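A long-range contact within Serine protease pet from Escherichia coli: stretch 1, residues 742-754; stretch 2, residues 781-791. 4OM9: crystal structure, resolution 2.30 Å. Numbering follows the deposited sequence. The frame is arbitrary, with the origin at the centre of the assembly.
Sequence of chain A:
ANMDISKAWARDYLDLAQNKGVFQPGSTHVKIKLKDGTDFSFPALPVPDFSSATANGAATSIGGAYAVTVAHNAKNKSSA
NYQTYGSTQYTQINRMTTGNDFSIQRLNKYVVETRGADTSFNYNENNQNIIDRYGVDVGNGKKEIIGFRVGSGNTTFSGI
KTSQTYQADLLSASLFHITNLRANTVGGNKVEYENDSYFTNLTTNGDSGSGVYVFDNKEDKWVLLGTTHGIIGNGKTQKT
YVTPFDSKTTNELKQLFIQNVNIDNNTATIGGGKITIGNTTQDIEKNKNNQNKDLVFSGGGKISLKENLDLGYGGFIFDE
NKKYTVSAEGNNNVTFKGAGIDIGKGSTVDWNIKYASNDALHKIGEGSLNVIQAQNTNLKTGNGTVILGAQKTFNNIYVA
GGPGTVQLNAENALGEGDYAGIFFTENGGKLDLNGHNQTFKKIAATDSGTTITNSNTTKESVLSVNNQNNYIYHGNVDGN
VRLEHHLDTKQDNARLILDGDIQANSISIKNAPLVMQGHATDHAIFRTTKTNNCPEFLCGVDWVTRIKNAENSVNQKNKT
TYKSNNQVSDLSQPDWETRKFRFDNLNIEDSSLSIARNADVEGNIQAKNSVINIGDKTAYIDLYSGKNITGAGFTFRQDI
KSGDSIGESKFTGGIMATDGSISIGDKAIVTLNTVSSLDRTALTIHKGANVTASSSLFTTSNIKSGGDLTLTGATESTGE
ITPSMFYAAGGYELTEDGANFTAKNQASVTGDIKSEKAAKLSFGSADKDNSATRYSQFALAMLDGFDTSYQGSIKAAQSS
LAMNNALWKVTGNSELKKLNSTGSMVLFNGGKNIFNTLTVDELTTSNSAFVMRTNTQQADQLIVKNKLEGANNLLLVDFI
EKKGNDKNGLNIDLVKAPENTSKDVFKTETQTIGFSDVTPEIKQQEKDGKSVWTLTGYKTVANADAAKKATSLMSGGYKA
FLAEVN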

# COMPACT_ATOMS: atom_id res chain seq x y z
N THR A 742 -22.78 17.14 10.61
CA THR A 742 -22.18 18.22 11.37
C THR A 742 -21.67 19.37 10.50
O THR A 742 -20.92 19.16 9.55
CB THR A 742 -21.01 17.69 12.25
OG1 THR A 742 -21.50 16.68 13.14
CG2 THR A 742 -20.37 18.81 13.07
N ALA A 743 -22.10 20.58 10.83
CA ALA A 743 -21.57 21.78 10.20
C ALA A 743 -21.02 22.69 11.28
O ALA A 743 -21.67 22.90 12.30
CB ALA A 743 -22.63 22.48 9.38
N LYS A 744 -19.84 23.24 11.05
CA LYS A 744 -19.14 24.02 12.07
C LYS A 744 -17.95 24.79 11.50
O LYS A 744 -17.55 24.56 10.36
CB LYS A 744 -18.67 23.11 13.20
CG LYS A 744 -17.54 22.19 12.80
CD LYS A 744 -17.23 21.17 13.89
CE LYS A 744 -16.14 20.20 13.45
NZ LYS A 744 -15.71 19.27 14.53
N ASN A 745 -17.39 25.68 12.32
CA ASN A 745 -16.16 26.40 11.98
C ASN A 745 -16.21 27.15 10.66
O ASN A 745 -15.55 26.77 9.70
CB ASN A 745 -14.98 25.43 11.96
CG ASN A 745 -14.33 25.28 13.32
OD1 ASN A 745 -14.78 24.49 14.16
ND2 ASN A 745 -13.27 26.04 13.56
N GLN A 746 -16.98 28.23 10.62
CA GLN A 746 -17.08 29.10 9.45
C GLN A 746 -17.54 28.32 8.22
O GLN A 746 -16.92 28.36 7.15
CB GLN A 746 -15.75 29.81 9.20
CG GLN A 746 -15.50 30.93 10.21
CD GLN A 746 -14.11 31.49 10.13
OE1 GLN A 746 -13.27 31.02 9.37
NE2 GLN A 746 -13.84 32.52 10.93
N ALA A 747 -18.64 27.60 8.39
CA ALA A 747 -19.30 26.87 7.33
C ALA A 747 -20.64 27.53 6.99
O ALA A 747 -21.45 27.78 7.88
CB ALA A 747 -19.52 25.43 7.75
N SER A 748 -20.86 27.81 5.71
CA SER A 748 -22.13 28.35 5.26
C SER A 748 -22.85 27.33 4.37
O SER A 748 -22.44 27.08 3.25
CB SER A 748 -21.93 29.66 4.51
OG SER A 748 -23.15 30.13 3.98
N VAL A 749 -23.92 26.74 4.89
CA VAL A 749 -24.55 25.58 4.27
C VAL A 749 -25.93 25.88 3.71
O VAL A 749 -26.85 26.24 4.45
CB VAL A 749 -24.69 24.43 5.29
CG1 VAL A 749 -25.29 23.20 4.63
CG2 VAL A 749 -23.35 24.13 5.92
N THR A 750 -26.08 25.72 2.40
CA THR A 750 -27.36 25.97 1.74
C THR A 750 -27.94 24.64 1.25
O THR A 750 -27.20 23.73 0.89
CB THR A 750 -27.21 26.97 0.56
OG1 THR A 750 -26.68 28.21 1.04
CG2 THR A 750 -28.54 27.25 -0.13
N GLY A 751 -29.27 24.53 1.26
CA GLY A 751 -29.94 23.35 0.74
C GLY A 751 -30.65 22.59 1.84
O GLY A 751 -30.08 22.37 2.91
N ASP A 752 -31.89 22.20 1.57
CA ASP A 752 -32.75 21.61 2.60
C ASP A 752 -32.16 20.33 3.15
O ASP A 752 -31.33 19.69 2.51
CB ASP A 752 -34.15 21.34 2.04
CG ASP A 752 -34.81 22.59 1.47
OD1 ASP A 752 -34.56 23.69 1.99
OD2 ASP A 752 -35.57 22.47 0.49
N ILE A 753 -32.57 19.95 4.35
CA ILE A 753 -32.14 18.66 4.89
C ILE A 753 -33.34 17.90 5.43
O ILE A 753 -34.09 18.40 6.28
CB ILE A 753 -31.06 18.81 5.97
CG1 ILE A 753 -30.97 17.54 6.81
CG2 ILE A 753 -31.34 19.99 6.86
CD1 ILE A 753 -29.82 17.54 7.79
N LYS A 754 -33.53 16.70 4.92
CA LYS A 754 -34.65 15.87 5.29
C LYS A 754 -34.13 14.54 5.82
O LYS A 754 -33.02 14.12 5.50
CB LYS A 754 -35.58 15.65 4.10
CG LYS A 754 -35.02 14.74 3.06
CD LYS A 754 -36.06 14.38 2.01
CE LYS A 754 -35.44 13.46 0.97
NZ LYS A 754 -36.49 12.87 0.09
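Stretch 2, residues 781-791: AMLDGFDTSYQ

Stretch 2 enters as loop and, from T788, becomes a strand running parallel to strand 747-750: the axes approach to 4.6 Å and their N-to-C directions differ by 3°. In the loop, L783 points toward stretch 1, its CD2 4.0 Å from S748 CB. A cis peptide precedes F786, which makes no contact, and another precedes D787. D787, at phi/psi -81/61, anchors the start of the pairing: its O accepts weak bonds from Q746 N (2.5 Å, 125° at H) and A747 N (3.3 Å, 146°), and its OD1 a weak one from N745 N (3.1 Å, 121°).

From T788 to Q791 extended phi/psi values accompany four parallel bridges in unbroken register. T788 pairs with A747 (CA to CA 5.0 Å), and its OG1 lies 3.2 Å from K744 CA. S789 pairs with S748; S789 N donates to A747 O (3.0 Å), S789 O accepts from V749 N (2.8 Å, 167°), and S748 OG donates to S789 OG (3.2 Å) on the face both serines share. Y790, opposite V749, turns to the other face, where its CD1 meets V749 CG1 at 3.8 Å and its CZ meets I753 CG2 at 3.6 Å. Q791 closes the ladder: Q791 N donates to V749 O and Q791 O accepts from G751 N, both at 2.8 Å.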

# COMPACT_ATOMS: atom_id res chain seq x y z
N ALA A 781 -19.89 38.64 6.57
CA ALA A 781 -21.19 39.02 6.03
C ALA A 781 -21.83 37.85 5.30
O ALA A 781 -22.74 38.03 4.48
CB ALA A 781 -21.05 40.22 5.09
N MET A 782 -21.35 36.65 5.61
CA MET A 782 -21.82 35.43 4.98
C MET A 782 -22.23 34.44 6.06
O MET A 782 -22.84 33.41 5.78
CB MET A 782 -20.73 34.84 4.08
CG MET A 782 -20.13 35.86 3.12
SD MET A 782 -18.42 35.54 2.67
CE MET A 782 -18.02 37.03 1.75
N LEU A 783 -21.88 34.77 7.31
CA LEU A 783 -22.25 33.93 8.45
C LEU A 783 -22.64 34.74 9.70
O LEU A 783 -23.08 34.16 10.68
CB LEU A 783 -21.11 32.97 8.80
CG LEU A 783 -19.81 33.06 8.01
CD1 LEU A 783 -18.62 32.85 8.92
CD2 LEU A 783 -19.81 32.04 6.90
N ASP A 784 -22.47 36.06 9.66
CA ASP A 784 -22.76 36.95 10.80
C ASP A 784 -21.94 36.57 12.04
O ASP A 784 -20.98 37.25 12.40
CB ASP A 784 -24.25 36.95 11.12
CG ASP A 784 -25.10 37.41 9.95
OD1 ASP A 784 -24.91 36.90 8.83
OD2 ASP A 784 -25.96 38.29 10.15
N GLY A 785 -22.36 35.50 12.72
CA GLY A 785 -21.45 34.78 13.59
C GLY A 785 -20.94 33.68 12.68
O GLY A 785 -20.27 33.97 11.69
N PHE A 786 -21.21 32.42 13.01
CA PHE A 786 -21.60 31.99 14.34
C PHE A 786 -20.84 30.77 14.92
O PHE A 786 -21.34 30.18 15.85
CB PHE A 786 -23.08 31.65 14.37
CG PHE A 786 -23.99 32.82 14.14
CD1 PHE A 786 -24.23 33.74 15.14
CD2 PHE A 786 -24.63 32.97 12.92
CE1 PHE A 786 -25.08 34.81 14.92
CE2 PHE A 786 -25.47 34.04 12.70
CZ PHE A 786 -25.69 34.96 13.70
N ASP A 787 -19.72 30.29 14.38
CA ASP A 787 -19.22 30.49 13.03
C ASP A 787 -19.93 29.53 12.08
O ASP A 787 -19.30 28.69 11.47
CB ASP A 787 -17.71 30.29 12.99
CG ASP A 787 -17.25 29.12 13.85
OD1 ASP A 787 -18.04 28.16 14.03
OD2 ASP A 787 -16.11 29.17 14.35
N THR A 788 -21.25 29.62 11.97
CA THR A 788 -21.97 28.68 11.11
C THR A 788 -23.34 29.18 10.71
O THR A 788 -24.16 29.52 11.56
CB THR A 788 -22.13 27.30 11.80
OG1 THR A 788 -20.84 26.74 12.08
CG2 THR A 788 -22.90 26.34 10.89
N SER A 789 -23.58 29.24 9.41
CA SER A 789 -24.92 29.55 8.93
C SER A 789 -25.42 28.39 8.08
O SER A 789 -24.63 27.72 7.41
CB SER A 789 -24.95 30.86 8.14
OG SER A 789 -24.46 30.66 6.83
N TYR A 790 -26.72 28.16 8.15
CA TYR A 790 -27.41 27.17 7.35
C TYR A 790 -28.67 27.78 6.77
O TYR A 790 -29.20 28.74 7.33
CB TYR A 790 -27.74 25.93 8.18
CG TYR A 790 -28.77 25.06 7.52
CD1 TYR A 790 -28.42 24.18 6.51
CD2 TYR A 790 -30.12 25.17 7.86
CE1 TYR A 790 -29.38 23.41 5.88
CE2 TYR A 790 -31.07 24.40 7.24
CZ TYR A 790 -30.70 23.53 6.25
OH TYR A 790 -31.67 22.78 5.64
N GLN A 791 -29.15 27.23 5.64
CA GLN A 791 -30.50 27.55 5.16
C GLN A 791 -31.03 26.53 4.15
O GLN A 791 -30.34 26.19 3.21
CB GLN A 791 -30.57 28.97 4.56
CG GLN A 791 -29.68 29.18 3.35
CD GLN A 791 -30.26 30.27 2.45
OE1 GLN A 791 -31.27 30.06 1.77
NE2 GLN A 791 -29.64 31.45 2.45